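Local coordinates for protein 2,5-dihydroxypyridine 5,6-dioxygenase (Pseudomonas putida KT2440, PDB 7CUP) that catalyses iron-dependent dioxygenolytic ring opening of 2,5-dihydroxypyridine between carbons 5 and 6, yielding N-formylmaleamate in the aerobic breakdown of nicotinate, at residues 161-166 / 203-209; 175-179 / 192-196; 122-126 / 286-290; 128-134 / 189-193. Residues are numbered along the deposited sequence.

Contact 1 of 4, residues 161-166 / 203-209; sequences AGSDFH and SAEGTLV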
loop_
_atom_site.group_PDB
_atom_site.type_symbol
_atom_site.label_atom_id
_atom_site.label_comp_id
_atom_site.label_asym_id
_atom_site.label_seq_id
_atom_site.Cartn_x
_atom_site.Cartn_y
_atom_site.Cartn_z
ATOM N N ALA A 161 14.130 43.141 26.398
ATOM C CA ALA A 161 14.379 41.950 27.239
ATOM C C ALA A 161 15.861 41.896 27.615
ATOM O O ALA A 161 16.210 41.101 28.503
ATOM C CB ALA A 161 13.943 40.699 26.508
ATOM N N GLY A 162 16.710 42.651 26.915
ATOM C CA GLY A 162 18.133 42.818 27.263
ATOM C C GLY A 162 19.104 42.311 26.206
ATOM O O GLY A 162 20.275 42.083 26.554
ATOM N N SER A 163 18.679 42.120 24.957
ATOM C CA SER A 163 19.632 41.773 23.879
ATOM C C SER A 163 20.460 43.033 23.631
ATOM O O SER A 163 19.846 44.097 23.575
ATOM C CB SER A 163 18.944 41.272 22.629
ATOM O OG SER A 163 18.521 39.928 22.821
ATOM N N ASP A 164 21.787 42.895 23.581
ATOM C CA ASP A 164 22.751 43.959 23.188
ATOM C C ASP A 164 23.960 43.258 22.565
ATOM O O ASP A 164 24.846 42.808 23.287
ATOM C CB ASP A 164 23.083 44.855 24.385
ATOM C CG ASP A 164 23.835 46.120 23.995
ATOM O OD1 ASP A 164 24.696 46.536 24.784
ATOM O OD2 ASP A 164 23.552 46.678 22.912
ATOM N N PHE A 165 23.928 43.084 21.249
ATOM C CA PHE A 165 24.769 42.119 20.500
ATOM C C PHE A 165 25.417 42.857 19.320
ATOM O O PHE A 165 24.710 43.589 18.586
ATOM C CB PHE A 165 23.901 40.934 20.045
ATOM C CG PHE A 165 24.626 39.923 19.200
ATOM C CD1 PHE A 165 25.538 39.051 19.775
ATOM C CD2 PHE A 165 24.449 39.894 17.827
ATOM C CE1 PHE A 165 26.232 38.141 18.992
ATOM C CE2 PHE A 165 25.143 38.985 17.047
ATOM C CZ PHE A 165 26.040 38.119 17.629
ATOM N N HIS A 166 26.720 42.669 19.134
ATOM C CA HIS A 166 27.474 43.349 18.053
ATOM C C HIS A 166 28.226 42.308 17.240
ATOM O O HIS A 166 28.943 41.480 17.834
ATOM C CB HIS A 166 28.416 44.438 18.604
ATOM C CG HIS A 166 28.865 45.406 17.552
ATOM N ND1 HIS A 166 28.022 46.369 17.006
ATOM C CD2 HIS A 166 30.054 45.551 16.919
ATOM C CE1 HIS A 166 28.677 47.069 16.099
ATOM N NE2 HIS A 166 29.928 46.583 16.024
ATOM N N SER A 203 34.762 37.436 16.543
ATOM C CA SER A 203 34.437 38.881 16.645
ATOM C C SER A 203 33.119 39.162 17.365
ATOM O O SER A 203 33.037 40.237 17.960
ATOM C CB SER A 203 34.417 39.474 15.289
ATOM O OG SER A 203 35.523 38.960 14.569
ATOM N N ALA A 204 32.094 38.308 17.253
ATOM C CA ALA A 204 30.755 38.619 17.813
ATOM C C ALA A 204 30.864 38.770 19.332
ATOM O O ALA A 204 31.546 37.939 19.960
ATOM C CB ALA A 204 29.730 37.574 17.435
ATOM N N GLU A 205 30.141 39.754 19.878
ATOM C CA GLU A 205 30.279 40.273 21.268
ATOM C C GLU A 205 28.908 40.652 21.829
ATOM O O GLU A 205 28.191 41.393 21.140
ATOM C CB GLU A 205 31.136 41.555 21.299
ATOM C CG GLU A 205 32.629 41.299 21.237
ATOM C CD GLU A 205 33.273 40.936 22.564
ATOM O OE1 GLU A 205 33.881 39.837 22.670
ATOM O OE2 GLU A 205 33.184 41.763 23.489
ATOM N N GLY A 206 28.613 40.242 23.060
ATOM C CA GLY A 206 27.555 40.872 23.877
ATOM C C GLY A 206 26.554 39.863 24.412
ATOM O O GLY A 206 26.968 38.742 24.755
ATOM N N THR A 207 25.278 40.250 24.457
ATOM C CA THR A 207 24.171 39.497 25.097
ATOM C C THR A 207 23.028 39.287 24.090
ATOM O O THR A 207 22.557 40.280 23.475
ATOM C CB THR A 207 23.683 40.241 26.345
ATOM O OG1 THR A 207 24.867 40.555 27.068
ATOM C CG2 THR A 207 22.754 39.438 27.229
ATOM N N LEU A 208 22.598 38.028 23.932
ATOM C CA LEU A 208 21.309 37.705 23.276
ATOM C C LEU A 208 20.396 37.077 24.324
ATOM O O LEU A 208 20.787 36.067 24.914
ATOM C CB LEU A 208 21.559 36.784 22.080
ATOM C CG LEU A 208 22.266 37.453 20.902
ATOM C CD1 LEU A 208 22.845 36.410 19.954
ATOM C CD2 LEU A 208 21.348 38.436 20.164
ATOM N N VAL A 209 19.246 37.711 24.569
ATOM C CA VAL A 209 18.229 37.202 25.533
ATOM C C VAL A 209 17.113 36.529 24.728
ATOM O O VAL A 209 16.416 37.202 23.931
ATOM C CB VAL A 209 17.690 38.315 26.454
ATOM C CG1 VAL A 209 16.494 37.844 27.283
ATOM C CG2 VAL A 209 18.807 38.869 27.342
HETATM O O HOH W 1 15.647 39.432 22.949
#
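Four main-chain hydrogen bonds stitch 161-166 to 203-209 in antiparallel register. Asp164 and Thr207 form one hydrogen-bonded pair, Asp164 N to Thr207 O at 2.7 Å and Thr207 N to Asp164 O at 2.8 Å; His166 and Glu205 form the next, His166 N to Glu205 O at 2.8 Å and Glu205 N to His166 O at 2.9 Å. Beyond the ladder a side chain takes over: Val209 N donates to Ser163 OG (2.9 Å), and a water bridges that hydroxyl to Val209 O. The side-chain polar ends look elsewhere, Asp164 and His166 to His156, Glu205 to the amide of Lys233. On the buried side, Leu208 CD1 sits 3.9 Å from the Phe165 ring centroid in a CH-pi contact. Gly206 leaves room for the close approach, since a CB there would run into Asp164 O. Strands 164-168 and 207-210 are edge strands of two sheets, backed by 154-158 and 227-232, so this ladder joins one sheet to the other, while Leu208 reaches Phe299 and Phe301 of strand 299-303.

Contact 2 of 4, residues 175-179 / 192-196; sequences VTEYG and SGFLF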
loop_
_atom_site.group_PDB
_atom_site.type_symbol
_atom_site.label_atom_id
_atom_site.label_comp_id
_atom_site.label_asym_id
_atom_site.label_seq_id
_atom_site.Cartn_x
_atom_site.Cartn_y
_atom_site.Cartn_z
ATOM N N VAL A 175 23.591 35.755 2.213
ATOM C CA VAL A 175 22.821 34.672 1.541
ATOM C C VAL A 175 21.344 35.007 1.681
ATOM O O VAL A 175 20.934 35.435 2.769
ATOM C CB VAL A 175 23.181 33.293 2.108
ATOM C CG1 VAL A 175 22.284 32.193 1.555
ATOM C CG2 VAL A 175 24.636 32.966 1.832
ATOM N N THR A 176 20.600 34.865 0.588
ATOM C CA THR A 176 19.127 35.036 0.543
ATOM C C THR A 176 18.422 33.688 0.326
ATOM O O THR A 176 18.996 32.801 -0.333
ATOM C CB THR A 176 18.738 36.027 -0.555
ATOM O OG1 THR A 176 19.033 35.444 -1.825
ATOM C CG2 THR A 176 19.468 37.341 -0.390
ATOM N N GLU A 177 17.218 33.557 0.885
ATOM C CA GLU A 177 16.246 32.496 0.541
ATOM C C GLU A 177 14.928 33.201 0.246
ATOM O O GLU A 177 14.435 33.812 1.194
ATOM C CB GLU A 177 16.125 31.487 1.691
ATOM C CG GLU A 177 17.429 30.920 2.179
ATOM C CD GLU A 177 17.299 29.768 3.156
ATOM O OE1 GLU A 177 16.198 29.229 3.269
ATOM O OE2 GLU A 177 18.309 29.395 3.791
ATOM N N TYR A 178 14.417 33.170 -1.002
ATOM C CA TYR A 178 13.126 33.787 -1.440
ATOM C C TYR A 178 12.186 32.746 -2.076
ATOM O O TYR A 178 11.103 33.131 -2.583
ATOM C CB TYR A 178 13.336 34.967 -2.413
ATOM C CG TYR A 178 14.265 34.726 -3.591
ATOM C CD1 TYR A 178 13.844 34.009 -4.708
ATOM C CD2 TYR A 178 15.548 35.257 -3.631
ATOM C CE1 TYR A 178 14.674 33.780 -5.794
ATOM C CE2 TYR A 178 16.390 35.041 -4.718
ATOM C CZ TYR A 178 15.960 34.302 -5.809
ATOM O OH TYR A 178 16.759 34.097 -6.914
ATOM N N GLY A 179 12.541 31.456 -2.038
ATOM C CA GLY A 179 11.564 30.366 -2.234
ATOM C C GLY A 179 11.655 29.654 -3.572
ATOM O O GLY A 179 10.841 28.741 -3.808
ATOM N N SER A 192 10.338 30.102 2.220
ATOM C CA SER A 192 11.331 30.951 2.925
ATOM C C SER A 192 10.939 32.422 2.758
ATOM O O SER A 192 9.738 32.726 2.891
ATOM C CB SER A 192 12.748 30.628 2.487
ATOM O OG SER A 192 12.944 30.809 1.083
ATOM N N GLY A 193 11.908 33.314 2.518
ATOM C CA GLY A 193 11.664 34.767 2.569
ATOM C C GLY A 193 12.470 35.434 3.669
ATOM O O GLY A 193 11.861 36.099 4.502
ATOM N N PHE A 194 13.800 35.283 3.673
ATOM C CA PHE A 194 14.706 35.910 4.673
ATOM C C PHE A 194 16.145 35.920 4.153
ATOM O O PHE A 194 16.431 35.461 3.016
ATOM C CB PHE A 194 14.575 35.194 6.023
ATOM C CG PHE A 194 14.972 33.741 6.036
ATOM C CD1 PHE A 194 14.106 32.757 5.558
ATOM C CD2 PHE A 194 16.180 33.341 6.590
ATOM C CE1 PHE A 194 14.474 31.415 5.589
ATOM C CE2 PHE A 194 16.529 31.991 6.650
ATOM C CZ PHE A 194 15.682 31.034 6.131
ATOM N N LEU A 195 17.056 36.437 4.969
ATOM C CA LEU A 195 18.468 36.618 4.574
ATOM C C LEU A 195 19.337 36.657 5.834
ATOM O O LEU A 195 18.809 36.907 6.935
ATOM C CB LEU A 195 18.596 37.872 3.691
ATOM C CG LEU A 195 18.789 39.225 4.397
ATOM C CD1 LEU A 195 19.321 40.278 3.425
ATOM C CD2 LEU A 195 17.478 39.689 5.012
ATOM N N PHE A 196 20.626 36.377 5.661
ATOM C CA PHE A 196 21.605 36.271 6.758
ATOM C C PHE A 196 23.032 36.397 6.204
ATOM O O PHE A 196 23.226 36.254 4.979
ATOM C CB PHE A 196 21.409 34.936 7.479
ATOM C CG PHE A 196 21.347 33.740 6.560
ATOM C CD1 PHE A 196 22.502 33.056 6.205
ATOM C CD2 PHE A 196 20.136 33.298 6.058
ATOM C CE1 PHE A 196 22.445 31.952 5.369
ATOM C CE2 PHE A 196 20.079 32.199 5.214
ATOM C CZ PHE A 196 21.232 31.534 4.857
#
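Glu177 stretches its side chain between two phenyl rings: OE1 lies 3.4 Å from Phe194 CZ, and OE2 comes in near the plane of the other ring, 3.6 Å from Phe196 CE2. All three residues sit on one face of the antiparallel pair, with Val175 beside them; Phe196 leans back across the strand, so that Val175 CG1 is 3.5 Å from Phe196 CZ and Val175 O lies over the ring. Thr176 and Leu195 fill the other face, towards helix 136-151. Val175 and Phe196 exchange main-chain bonds (Val175 N to Phe196 O 2.8 Å, Phe196 N to Val175 O 3.1 Å), as do Glu177 and Phe194, at 3.0 Å for both Glu177 N to Phe194 O and Phe194 N to Glu177 O. Gly193 N adds a second donor to Glu177 O at 2.9 Å, which makes a G1 beta bulge at Gly193-Phe194. Behind Phe196 stands His265, an iron ligand, whose ring meets that of Phe196. A carboxylate is thus held in the interior, OE2 at the Phe196 edge and OE1 beside Phe194 CZ, and the phenyl groups are consistent with an apolar second layer around the iron site.

Contact 3 of 4, residues 122-126 / 286-290; sequences AVEPP and DGMCM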
loop_
_atom_site.group_PDB
_atom_site.type_symbol
_atom_site.label_atom_id
_atom_site.label_comp_id
_atom_site.label_asym_id
_atom_site.label_seq_id
_atom_site.Cartn_x
_atom_site.Cartn_y
_atom_site.Cartn_z
ATOM N N ALA A 122 12.187 21.204 -0.856
ATOM C CA ALA A 122 10.710 21.185 -0.698
ATOM C C ALA A 122 10.350 20.000 0.208
ATOM O O ALA A 122 10.212 18.893 -0.326
ATOM C CB ALA A 122 10.002 21.086 -2.043
ATOM N N VAL A 123 10.269 20.226 1.524
ATOM C CA VAL A 123 10.101 19.111 2.495
ATOM C C VAL A 123 8.967 19.430 3.471
ATOM O O VAL A 123 8.466 18.465 4.104
ATOM C CB VAL A 123 11.413 18.790 3.224
ATOM C CG1 VAL A 123 12.366 18.061 2.303
ATOM C CG2 VAL A 123 12.065 20.019 3.852
ATOM N N GLU A 124 8.565 20.699 3.570
ATOM C CA GLU A 124 7.486 21.090 4.506
ATOM C C GLU A 124 6.189 20.507 3.973
ATOM O O GLU A 124 6.055 20.222 2.777
ATOM C CB GLU A 124 7.367 22.606 4.685
ATOM C CG GLU A 124 8.517 23.243 5.428
ATOM C CD GLU A 124 8.732 22.842 6.876
ATOM O OE1 GLU A 124 8.426 23.663 7.742
ATOM O OE2 GLU A 124 9.332 21.757 7.118
ATOM N N PRO A 125 5.194 20.301 4.864
ATOM C CA PRO A 125 3.893 19.771 4.456
ATOM C C PRO A 125 3.196 20.620 3.388
ATOM O O PRO A 125 3.325 21.846 3.360
ATOM C CB PRO A 125 3.057 19.800 5.755
ATOM C CG PRO A 125 4.037 19.956 6.897
ATOM C CD PRO A 125 5.266 20.606 6.302
ATOM N N PRO A 126 2.408 20.005 2.486
ATOM C CA PRO A 126 1.734 20.741 1.410
ATOM C C PRO A 126 0.967 21.987 1.874
ATOM O O PRO A 126 0.993 22.985 1.177
ATOM C CB PRO A 126 0.742 19.710 0.843
ATOM C CG PRO A 126 1.401 18.367 1.122
ATOM C CD PRO A 126 2.175 18.550 2.411
ATOM N N ASP A 286 5.924 17.400 12.155
ATOM C CA ASP A 286 5.216 17.923 10.956
ATOM C C ASP A 286 6.230 18.499 9.976
ATOM O O ASP A 286 5.993 18.399 8.793
ATOM C CB ASP A 286 4.205 19.003 11.316
ATOM C CG ASP A 286 3.028 18.445 12.099
ATOM O OD1 ASP A 286 2.954 17.208 12.241
ATOM O OD2 ASP A 286 2.211 19.247 12.573
ATOM N N GLY A 287 7.292 19.125 10.464
ATOM C CA GLY A 287 8.277 19.824 9.614
ATOM C C GLY A 287 9.369 20.474 10.441
ATOM O O GLY A 287 9.428 20.248 11.656
ATOM N N MET A 288 10.207 21.290 9.820
ATOM C CA MET A 288 11.344 21.963 10.496
ATOM C C MET A 288 10.951 23.375 10.978
ATOM O O MET A 288 11.760 24.027 11.636
ATOM C CB MET A 288 12.518 22.014 9.529
ATOM C CG MET A 288 12.327 22.981 8.375
ATOM S SD MET A 288 13.824 23.016 7.349
ATOM C CE MET A 288 14.064 21.253 7.146
ATOM N N CYS A 289 9.721 23.811 10.745
ATOM C CA CYS A 289 9.172 25.111 11.210
ATOM C C CYS A 289 9.948 26.248 10.525
ATOM O O CYS A 289 10.703 27.034 11.175
ATOM C CB CYS A 289 9.147 25.250 12.733
ATOM S SG CYS A 289 8.082 26.631 13.253
ATOM N N MET A 290 9.701 26.381 9.232
ATOM C CA MET A 290 10.151 27.559 8.448
ATOM C C MET A 290 9.414 28.819 8.896
ATOM O O MET A 290 10.015 29.884 8.749
ATOM C CB MET A 290 9.969 27.319 6.952
ATOM C CG MET A 290 10.956 26.318 6.408
ATOM S SD MET A 290 12.689 26.694 6.835
ATOM C CE MET A 290 12.915 28.251 5.996
HETATM O O HOH W 2 7.968 17.563 6.576
#
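Two chi angles near -65° (m, m) curl the Glu124 side chain so that its carboxylate, starting sideways, ends against the backbone of 286-290. There OE2 takes a firm hydrogen bond from Met288 N (2.9 Å), while OE1 receives two weak ones, from Cys289 N at 3.3 Å and from Met290 N at 3.4 Å. Gly287 must be bare for this: an added CB would collide with Glu124 OE2, whose distance to Gly287 CA is just 3.3 Å. The two methionines adopt different shapes. Met288 extends with chi1 p and chi2 t, bringing its CE 4.0 Å from Val123 CG2, whereas Met290 is m throughout and its tip bends away from Glu124. Pro125 presses its CG to 3.1 Å from Asp286 O, and a water donates to both Val123 O and Asp286 O. Asp286 OD2 is hydrogen-bonded to His282 and to Asn285 of the second subunit. Cys289, in left-handed backbone geometry, is the N-cap of helix 290-294, and Pro125 that of helix 126-131. The carboxylate, from the loop after strand 118-121 of the parallel alpha/beta sheet, thus meets successive amides at the start of helix 290-294.

Contact 4 of 4, residues 128-134 / 189-193; sequences VLARMLP and HWPSG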
loop_
_atom_site.group_PDB
_atom_site.type_symbol
_atom_site.label_atom_id
_atom_site.label_comp_id
_atom_site.label_asym_id
_atom_site.label_seq_id
_atom_site.Cartn_x
_atom_site.Cartn_y
_atom_site.Cartn_z
ATOM N N VAL A 128 1.646 24.024 4.318
ATOM C CA VAL A 128 2.652 25.071 4.629
ATOM C C VAL A 128 3.179 25.583 3.290
ATOM O O VAL A 128 3.347 26.817 3.152
ATOM C CB VAL A 128 3.771 24.487 5.505
ATOM C CG1 VAL A 128 4.949 25.454 5.683
ATOM C CG2 VAL A 128 3.214 24.049 6.845
ATOM N N LEU A 129 3.421 24.666 2.351
ATOM C CA LEU A 129 3.875 25.033 0.994
ATOM C C LEU A 129 2.845 25.978 0.350
ATOM O O LEU A 129 3.283 26.902 -0.371
ATOM C CB LEU A 129 4.091 23.787 0.134
ATOM C CG LEU A 129 5.243 22.850 0.501
ATOM C CD1 LEU A 129 5.363 21.779 -0.551
ATOM C CD2 LEU A 129 6.557 23.592 0.642
ATOM N N ALA A 130 1.537 25.766 0.568
ATOM C CA ALA A 130 0.459 26.597 -0.038
ATOM C C ALA A 130 0.416 27.961 0.636
ATOM O O ALA A 130 0.298 28.977 -0.079
ATOM C CB ALA A 130 -0.890 25.929 0.029
ATOM N N ARG A 131 0.562 28.000 1.958
ATOM C CA ARG A 131 0.419 29.259 2.729
ATOM C C ARG A 131 1.586 30.205 2.403
ATOM O O ARG A 131 1.357 31.400 2.443
ATOM C CB ARG A 131 0.344 28.955 4.229
ATOM C CG ARG A 131 0.171 30.183 5.115
ATOM C CD ARG A 131 -0.255 29.827 6.529
ATOM N NE ARG A 131 0.496 28.744 7.179
ATOM C CZ ARG A 131 1.660 28.884 7.789
ATOM N NH1 ARG A 131 2.292 30.049 7.772
ATOM N NH2 ARG A 131 2.218 27.843 8.371
ATOM N N MET A 132 2.807 29.692 2.161
ATOM C CA MET A 132 3.966 30.531 1.762
ATOM C C MET A 132 4.384 30.208 0.311
ATOM O O MET A 132 5.565 30.168 0.028
ATOM C CB MET A 132 5.115 30.364 2.759
ATOM C CG MET A 132 4.739 30.898 4.099
ATOM S SD MET A 132 5.938 30.610 5.370
ATOM C CE MET A 132 5.519 28.940 5.892
ATOM N N LEU A 133 3.427 30.004 -0.579
ATOM C CA LEU A 133 3.702 29.794 -2.028
ATOM C C LEU A 133 4.516 30.978 -2.547
ATOM O O LEU A 133 4.126 32.132 -2.356
ATOM C CB LEU A 133 2.376 29.703 -2.773
ATOM C CG LEU A 133 2.499 29.330 -4.242
ATOM C CD1 LEU A 133 2.939 27.883 -4.392
ATOM C CD2 LEU A 133 1.177 29.586 -4.941
ATOM N N PRO A 134 5.704 30.735 -3.127
ATOM C CA PRO A 134 6.605 31.832 -3.484
ATOM C C PRO A 134 6.063 32.803 -4.558
ATOM O O PRO A 134 5.273 32.406 -5.414
ATOM C CB PRO A 134 7.874 31.114 -3.959
ATOM C CG PRO A 134 7.795 29.749 -3.331
ATOM C CD PRO A 134 6.324 29.415 -3.289
ATOM N N HIS A 189 14.823 27.373 -0.910
ATOM C CA HIS A 189 13.945 26.507 -0.091
ATOM C C HIS A 189 12.539 27.046 -0.225
ATOM O O HIS A 189 12.332 28.200 0.154
ATOM C CB HIS A 189 14.412 26.570 1.360
ATOM C CG HIS A 189 13.700 25.642 2.284
ATOM N ND1 HIS A 189 13.960 25.636 3.639
ATOM C CD2 HIS A 189 12.717 24.740 2.079
ATOM C CE1 HIS A 189 13.202 24.718 4.207
ATOM N NE2 HIS A 189 12.438 24.169 3.285
ATOM N N TRP A 190 11.642 26.275 -0.822
ATOM C CA TRP A 190 10.202 26.555 -0.739
ATOM C C TRP A 190 9.648 25.877 0.513
ATOM O O TRP A 190 9.655 24.646 0.552
ATOM C CB TRP A 190 9.574 26.040 -2.013
ATOM C CG TRP A 190 8.084 26.067 -2.001
ATOM C CD1 TRP A 190 7.229 26.794 -1.217
ATOM C CD2 TRP A 190 7.282 25.277 -2.859
ATOM N NE1 TRP A 190 5.936 26.509 -1.565
ATOM C CE2 TRP A 190 5.943 25.578 -2.559
ATOM C CE3 TRP A 190 7.589 24.317 -3.822
ATOM C CZ2 TRP A 190 4.889 24.979 -3.243
ATOM C CZ3 TRP A 190 6.546 23.728 -4.496
ATOM C CH2 TRP A 190 5.224 24.071 -4.220
ATOM N N PRO A 191 9.220 26.596 1.588
ATOM C CA PRO A 191 9.100 28.054 1.655
ATOM C C PRO A 191 10.207 28.785 2.429
ATOM O O PRO A 191 10.903 28.150 3.219
ATOM C CB PRO A 191 7.846 28.186 2.515
ATOM C CG PRO A 191 8.043 27.109 3.568
ATOM C CD PRO A 191 8.822 26.012 2.875
ATOM N N SER A 192 10.338 30.102 2.220
ATOM C CA SER A 192 11.331 30.951 2.925
ATOM C C SER A 192 10.939 32.422 2.758
ATOM O O SER A 192 9.738 32.726 2.891
ATOM C CB SER A 192 12.748 30.628 2.487
ATOM O OG SER A 192 12.944 30.809 1.083
ATOM N N GLY A 193 11.908 33.314 2.518
ATOM C CA GLY A 193 11.664 34.767 2.569
ATOM C C GLY A 193 12.470 35.434 3.669
ATOM O O GLY A 193 11.861 36.099 4.502
HETATM O O HOH W 3 8.210 30.922 0.140
#
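His189 closes strand 187-189 and makes no contact with 128-134; its carbonyl is taken by Ser192 OG (2.8 Å), which ties off the turn that follows. Trp190 does most of the work. Its indole slots between Leu129 and Pro134, with Leu129 CD2 3.6 Å from the centroid of the Trp190 five-membered ring and Pro134 CD at the same distance over the opposite face, a CH-pi sandwich. Near its plane, Trp190 NE1 donates to Leu129 O at 2.9 Å, a carbonyl in the last turn of helix 126-131. Leu133 CD1 comes to 3.7 Å from Trp190 CZ2. The setting is the parallel alpha/beta sheet, with the 2-1-3-4-5 strand order of flavodoxin-like folds: strand 187-189 is an edge strand beside 118-121, from which helix 126-131 follows, and helix 5-18 closes over the indole with Phe12 and Val15. Next comes Pro191, joined to Trp190 by a cis peptide bond. That kink turns its ring onto the helix end, where Pro191 CB lies 3.5 Å from Met132 CB, Pro191 CD 4.0 Å from Leu129 CD2 and Pro191 CG 4.1 Å from Val128 CG1. Ser192 turns its side chain away, but its amide is linked to Met132 O through a water, 3.1 Å from Ser192 N and 2.8 Å from Met132 O. At Gly193 the chain moves away from helix 126-131, and Gly193 N bonds to Glu177 O.

Contacts 2, 3 and 4 form one continuous block, with centres 9 to 16 Å apart; contact 1 lies 23 to 30 Å from them, across the chain's centre from contacts 3 and 4. Met290 of contact 3 touches both Phe194 of contact 2 and His189 of contact 4, while Ser192 and Gly193 belong to contacts 2 and 4 alike, as the chain passes from parallel strand 187-189 into antiparallel strand 194-197. In sequence, 122-126 and 286-290 enclose everything else, contact 2 falls between the halves of contact 1, and contacts 1 and 4 interleave. The block thus couples the parallel alpha/beta layer to the antiparallel sheet whose strands 263-269 and 319-323 carry iron ligands His265 and Asp320.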